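Long-range contact in 3,4-dihydroxybenzoate decarboxylase (Enterobacter cloacae, PDB 5NY5), which probably catalyses the decarboxylation of 3,4-dihydroxybenzoate, and the reverse para-carboxylation of catechols, with the help of prenylated FMN and a metal ion: residues 156-170 with 182-196. Numbering follows the deposited sequence.
Sequences ASDPEDTSLTDVTIH and MFLAAGRHIEVFRKK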
loop_
_atom_site.group_PDB
_atom_site.type_symbol
_atom_site.label_atom_id
_atom_site.label_comp_id
_atom_site.label_asym_id
_atom_site.label_seq_id
_atom_site.Cartn_x
_atom_site.Cartn_y
_atom_site.Cartn_z
ATOM N N ALA A 156 -40.534 14.435 27.955
ATOM C CA ALA A 156 -40.469 15.888 27.881
ATOM C C ALA A 156 -41.301 16.364 26.700
ATOM O O ALA A 156 -41.571 15.609 25.762
ATOM C CB ALA A 156 -39.024 16.380 27.760
ATOM N N SER A 157 -41.702 17.632 26.760
ATOM C CA SER A 157 -42.513 18.236 25.714
ATOM C C SER A 157 -41.993 19.632 25.403
ATOM O O SER A 157 -41.396 20.295 26.254
ATOM C CB SER A 157 -43.992 18.310 26.113
ATOM O OG SER A 157 -44.568 17.019 26.158
ATOM N N ASP A 158 -42.231 20.063 24.167
ATOM C CA ASP A 158 -41.839 21.396 23.734
ATOM C C ASP A 158 -42.477 22.443 24.641
ATOM O O ASP A 158 -43.704 22.436 24.820
ATOM C CB ASP A 158 -42.264 21.615 22.281
ATOM C CG ASP A 158 -41.658 22.865 21.658
ATOM O OD1 ASP A 158 -41.542 23.903 22.341
ATOM O OD2 ASP A 158 -41.305 22.807 20.461
ATOM N N PRO A 159 -41.694 23.350 25.232
ATOM C CA PRO A 159 -42.288 24.401 26.072
ATOM C C PRO A 159 -43.147 25.387 25.298
ATOM O O PRO A 159 -43.855 26.186 25.926
ATOM C CB PRO A 159 -41.065 25.091 26.687
ATOM C CG PRO A 159 -39.964 24.829 25.714
ATOM C CD PRO A 159 -40.226 23.458 25.167
ATOM N N GLU A 160 -43.109 25.359 23.966
ATOM C CA GLU A 160 -43.968 26.190 23.133
ATOM C C GLU A 160 -45.133 25.405 22.543
ATOM O O GLU A 160 -46.290 25.815 22.678
ATOM C CB GLU A 160 -43.151 26.831 22.005
ATOM C CG GLU A 160 -42.062 27.777 22.480
ATOM C CD GLU A 160 -41.367 28.484 21.332
ATOM O OE1 GLU A 160 -41.618 28.115 20.165
ATOM O OE2 GLU A 160 -40.572 29.411 21.595
ATOM N N ASP A 161 -44.851 24.278 21.894
ATOM C CA ASP A 161 -45.863 23.434 21.262
ATOM C C ASP A 161 -45.878 22.099 22.002
ATOM O O ASP A 161 -45.217 21.144 21.589
ATOM C CB ASP A 161 -45.572 23.252 19.772
ATOM C CG ASP A 161 -46.741 22.653 19.013
ATOM O OD1 ASP A 161 -47.635 22.061 19.652
ATOM O OD2 ASP A 161 -46.764 22.773 17.771
ATOM N N THR A 162 -46.660 22.033 23.084
ATOM C CA THR A 162 -46.709 20.836 23.918
ATOM C C THR A 162 -47.051 19.578 23.123
ATOM O O THR A 162 -46.707 18.471 23.553
ATOM C CB THR A 162 -47.721 21.043 25.049
ATOM O OG1 THR A 162 -47.464 22.298 25.691
ATOM C CG2 THR A 162 -47.617 19.934 26.087
ATOM N N SER A 163 -47.693 19.721 21.961
ATOM C CA SER A 163 -47.990 18.572 21.112
ATOM C C SER A 163 -46.737 17.878 20.593
ATOM O O SER A 163 -46.844 16.783 20.030
ATOM C CB SER A 163 -48.863 19.006 19.932
ATOM O OG SER A 163 -48.187 19.946 19.115
ATOM N N LEU A 164 -45.565 18.484 20.759
ATOM C CA LEU A 164 -44.299 17.898 20.340
ATOM C C LEU A 164 -43.619 17.279 21.554
ATOM O O LEU A 164 -43.244 17.994 22.490
ATOM C CB LEU A 164 -43.400 18.954 19.698
ATOM C CG LEU A 164 -43.979 19.648 18.466
ATOM C CD1 LEU A 164 -43.141 20.858 18.088
ATOM C CD2 LEU A 164 -44.067 18.669 17.306
ATOM N N THR A 165 -43.460 15.959 21.535
ATOM C CA THR A 165 -42.949 15.216 22.675
ATOM C C THR A 165 -41.700 14.434 22.290
ATOM O O THR A 165 -41.452 14.150 21.115
ATOM C CB THR A 165 -44.005 14.248 23.223
ATOM O OG1 THR A 165 -44.272 13.230 22.250
ATOM C CG2 THR A 165 -45.293 14.988 23.537
ATOM N N ASP A 166 -40.917 14.082 23.306
ATOM C CA ASP A 166 -39.719 13.276 23.116
ATOM C C ASP A 166 -39.507 12.410 24.346
ATOM O O ASP A 166 -39.504 12.921 25.471
ATOM C CB ASP A 166 -38.489 14.154 22.870
ATOM C CG ASP A 166 -37.255 13.344 22.532
ATOM O OD1 ASP A 166 -37.379 12.365 21.766
ATOM O OD2 ASP A 166 -36.162 13.685 23.033
ATOM N N VAL A 167 -39.341 11.108 24.136
ATOM C CA VAL A 167 -39.028 10.171 25.207
ATOM C C VAL A 167 -37.699 9.506 24.871
ATOM O O VAL A 167 -37.471 9.099 23.724
ATOM C CB VAL A 167 -40.160 9.143 25.420
ATOM C CG1 VAL A 167 -41.476 9.663 24.842
ATOM C CG2 VAL A 167 -39.820 7.771 24.867
ATOM N N THR A 168 -36.807 9.444 25.856
ATOM C CA THR A 168 -35.440 8.997 25.634
ATOM C C THR A 168 -34.897 8.378 26.913
ATOM O O THR A 168 -35.519 8.447 27.976
ATOM C CB THR A 168 -34.536 10.151 25.185
ATOM O OG1 THR A 168 -34.899 11.347 25.888
ATOM C CG2 THR A 168 -34.650 10.385 23.690
ATOM N N ILE A 169 -33.713 7.780 26.799
ATOM C CA ILE A 169 -33.026 7.147 27.919
ATOM C C ILE A 169 -31.764 7.940 28.221
ATOM O O ILE A 169 -30.940 8.174 27.328
ATOM C CB ILE A 169 -32.694 5.675 27.621
ATOM C CG1 ILE A 169 -33.974 4.890 27.328
ATOM C CG2 ILE A 169 -31.943 5.053 28.789
ATOM C CD1 ILE A 169 -33.765 3.396 27.205
ATOM N N HIS A 170 -31.613 8.350 29.476
ATOM C CA HIS A 170 -30.467 9.124 29.926
ATOM C C HIS A 170 -29.902 8.496 31.189
ATOM O O HIS A 170 -30.515 7.621 31.807
ATOM C CB HIS A 170 -30.846 10.586 30.203
ATOM C CG HIS A 170 -31.556 11.257 29.070
ATOM N ND1 HIS A 170 -30.983 12.266 28.328
ATOM C CD2 HIS A 170 -32.794 11.069 28.557
ATOM C CE1 HIS A 170 -31.837 12.669 27.404
ATOM N NE2 HIS A 170 -32.945 11.959 27.523
HETATM N N MSE A 182 -27.649 15.746 34.474
HETATM C CA MSE A 182 -28.106 14.911 33.371
HETATM C C MSE A 182 -27.604 15.425 32.027
HETATM O O MSE A 182 -27.834 16.576 31.669
HETATM C CB MSE A 182 -29.635 14.833 33.369
HETATM C CG MSE A 182 -30.241 14.321 32.072
HETATM SE SE MSE A 182 -32.114 13.801 32.264
HETATM C CE MSE A 182 -32.727 14.229 30.466
ATOM N N PHE A 183 -26.915 14.558 31.290
ATOM C CA PHE A 183 -26.413 14.906 29.971
ATOM C C PHE A 183 -27.499 14.728 28.918
ATOM O O PHE A 183 -28.346 13.836 29.009
ATOM C CB PHE A 183 -25.197 14.048 29.617
ATOM C CG PHE A 183 -24.728 14.213 28.199
ATOM C CD1 PHE A 183 -23.955 15.300 27.836
ATOM C CD2 PHE A 183 -25.058 13.279 27.232
ATOM C CE1 PHE A 183 -23.521 15.455 26.533
ATOM C CE2 PHE A 183 -24.629 13.429 25.929
ATOM C CZ PHE A 183 -23.860 14.518 25.579
ATOM N N LEU A 184 -27.467 15.592 27.910
ATOM C CA LEU A 184 -28.400 15.526 26.796
ATOM C C LEU A 184 -27.619 15.592 25.494
ATOM O O LEU A 184 -26.725 16.430 25.345
ATOM C CB LEU A 184 -29.432 16.661 26.858
ATOM C CG LEU A 184 -30.488 16.618 27.970
ATOM C CD1 LEU A 184 -29.955 17.182 29.282
ATOM C CD2 LEU A 184 -31.754 17.348 27.544
ATOM N N ALA A 185 -27.954 14.707 24.561
ATOM C CA ALA A 185 -27.275 14.664 23.274
ATOM C C ALA A 185 -27.757 15.804 22.389
ATOM O O ALA A 185 -28.964 16.005 22.220
ATOM C CB ALA A 185 -27.517 13.323 22.586
ATOM N N ALA A 186 -26.810 16.548 21.822
ATOM C CA ALA A 186 -27.155 17.646 20.933
ATOM C C ALA A 186 -27.912 17.128 19.716
ATOM O O ALA A 186 -27.656 16.028 19.219
ATOM C CB ALA A 186 -25.896 18.391 20.493
ATOM N N GLY A 187 -28.864 17.931 19.242
ATOM C CA GLY A 187 -29.640 17.588 18.072
ATOM C C GLY A 187 -30.897 16.787 18.335
ATOM O O GLY A 187 -31.680 16.577 17.402
ATOM N N ARG A 188 -31.117 16.328 19.563
ATOM C CA ARG A 188 -32.338 15.615 19.897
ATOM C C ARG A 188 -33.400 16.595 20.388
ATOM O O ARG A 188 -33.097 17.701 20.842
ATOM C CB ARG A 188 -32.071 14.542 20.953
ATOM C CG ARG A 188 -33.114 13.429 20.997
ATOM C CD ARG A 188 -32.544 12.110 20.492
ATOM N NE ARG A 188 -33.428 10.987 20.791
ATOM C CZ ARG A 188 -34.103 10.294 19.880
ATOM N NH1 ARG A 188 -33.991 10.596 18.594
ATOM N NH2 ARG A 188 -34.885 9.289 20.255
ATOM N N HIS A 189 -34.663 16.168 20.291
ATOM C CA HIS A 189 -35.780 17.076 20.537
ATOM C C HIS A 189 -35.756 17.633 21.955
ATOM O O HIS A 189 -36.005 18.826 22.162
ATOM C CB HIS A 189 -37.105 16.364 20.266
ATOM C CG HIS A 189 -37.322 16.016 18.826
ATOM N ND1 HIS A 189 -36.372 16.237 17.853
ATOM C CD2 HIS A 189 -38.385 15.463 18.195
ATOM C CE1 HIS A 189 -36.838 15.834 16.685
ATOM N NE2 HIS A 189 -38.058 15.361 16.864
ATOM N N ILE A 190 -35.456 16.789 22.945
ATOM C CA ILE A 190 -35.475 17.252 24.329
ATOM C C ILE A 190 -34.391 18.297 24.565
ATOM O O ILE A 190 -34.553 19.192 25.405
ATOM C CB ILE A 190 -35.346 16.059 25.296
ATOM C CG1 ILE A 190 -35.460 16.527 26.750
ATOM C CG2 ILE A 190 -34.042 15.311 25.067
ATOM C CD1 ILE A 190 -35.327 15.420 27.762
ATOM N N GLU A 191 -33.283 18.221 23.827
ATOM C CA GLU A 191 -32.266 19.262 23.929
ATOM C C GLU A 191 -32.750 20.562 23.299
ATOM O O GLU A 191 -32.548 21.644 23.862
ATOM C CB GLU A 191 -30.967 18.796 23.275
ATOM C CG GLU A 191 -29.895 19.871 23.162
ATOM C CD GLU A 191 -29.319 20.290 24.504
ATOM O OE1 GLU A 191 -29.645 19.659 25.529
ATOM O OE2 GLU A 191 -28.533 21.260 24.534
ATOM N N VAL A 192 -33.390 20.473 22.132
ATOM C CA VAL A 192 -33.972 21.660 21.513
ATOM C C VAL A 192 -35.054 22.245 22.409
ATOM O O VAL A 192 -35.178 23.469 22.540
ATOM C CB VAL A 192 -34.511 21.320 20.109
ATOM C CG1 VAL A 192 -35.357 22.459 19.568
ATOM C CG2 VAL A 192 -33.360 21.016 19.163
ATOM N N PHE A 193 -35.845 21.381 23.053
ATOM C CA PHE A 193 -36.847 21.859 24.000
ATOM C C PHE A 193 -36.198 22.646 25.130
ATOM O O PHE A 193 -36.738 23.663 25.581
ATOM C CB PHE A 193 -37.646 20.687 24.573
ATOM C CG PHE A 193 -38.457 19.932 23.554
ATOM C CD1 PHE A 193 -38.706 20.463 22.300
ATOM C CD2 PHE A 193 -38.979 18.687 23.861
ATOM C CE1 PHE A 193 -39.451 19.762 21.372
ATOM C CE2 PHE A 193 -39.726 17.983 22.938
ATOM C CZ PHE A 193 -39.962 18.522 21.692
ATOM N N ARG A 194 -35.033 22.194 25.596
ATOM C CA ARG A 194 -34.380 22.853 26.720
ATOM C C ARG A 194 -33.804 24.206 26.325
ATOM O O ARG A 194 -33.785 25.130 27.144
ATOM C CB ARG A 194 -33.279 21.956 27.285
ATOM C CG ARG A 194 -32.888 22.280 28.715
ATOM C CD ARG A 194 -31.427 21.957 28.982
ATOM N NE ARG A 194 -30.554 23.083 28.660
ATOM C CZ ARG A 194 -29.972 23.265 27.481
ATOM N NH1 ARG A 194 -30.164 22.392 26.504
ATOM N NH2 ARG A 194 -29.197 24.320 27.276
ATOM N N LYS A 195 -33.330 24.340 25.085
ATOM C CA LYS A 195 -32.776 25.616 24.639
ATOM C C LYS A 195 -33.850 26.696 24.594
ATOM O O LYS A 195 -33.630 27.822 25.054
ATOM C CB LYS A 195 -32.118 25.450 23.270
ATOM C CG LYS A 195 -30.608 25.277 23.318
ATOM C CD LYS A 195 -29.909 26.589 23.650
ATOM C CE LYS A 195 -28.396 26.454 23.548
ATOM N NZ LYS A 195 -27.709 27.773 23.651
ATOM N N LYS A 196 -35.017 26.368 24.036
ATOM C CA LYS A 196 -36.122 27.321 24.005
ATOM C C LYS A 196 -36.497 27.765 25.412
ATOM O O LYS A 196 -36.704 28.956 25.668
ATOM C CB LYS A 196 -37.331 26.704 23.302
ATOM C CG LYS A 196 -37.087 26.301 21.860
ATOM C CD LYS A 196 -38.347 25.714 21.246
ATOM C CE LYS A 196 -38.120 25.293 19.806
ATOM N NZ LYS A 196 -39.339 24.674 19.218
#
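Phe193 lays one face of its ring over the chain at Asp158, whose backbone N stands 3.4 Å above the ring plane, and the CB of Asp158 makes a CH-pi contact at 3.9 Å from the ring centroid. Leu164 CB reaches the ring at CZ, while Pro159 CD packs on Phe193 CB. One turn on, the extended chain of Lys196 crosses Asp158 and closes a salt bridge, NZ to OD2 3.0 Å, on the syn side of the carboxylate. The other oxygen of Asp158, OD1, is held by the N of Glu160 in an Asx turn.

Around the cofactor and metal site, Asp166 has CG anti to its backbone N (chi1 -174°), which carries OD2 to Ile190 N at the first turn of the helix (3.2 Å, bent to 138°); the donor lies above the carboxylate plane. Asp166 and His189 are manganese ligands in this enzyme, although the metal is absent here, and their CB atoms touch at 3.7 Å. Glu233, the third ligand, lies beside Asp166. Thr168 CG2 meets the guanidinium edge of flavin-binding Arg188. The flavin-binding His170 is fixed from three directions: ND1 donates almost straight to Phe183 O (3.1 Å), NE2 pairs with Thr168 OG1, and the CE methyl of selenomethionine Met182 sits over one face.

Ile190 CG1 packs on Ala156 CB. Helix 189-199 thus lies across the hairpin of strands 148-157 and 165-174, with Phe193 also touching Leu204 of strand 204-210, which pairs with 148-157 in the antiparallel sheet.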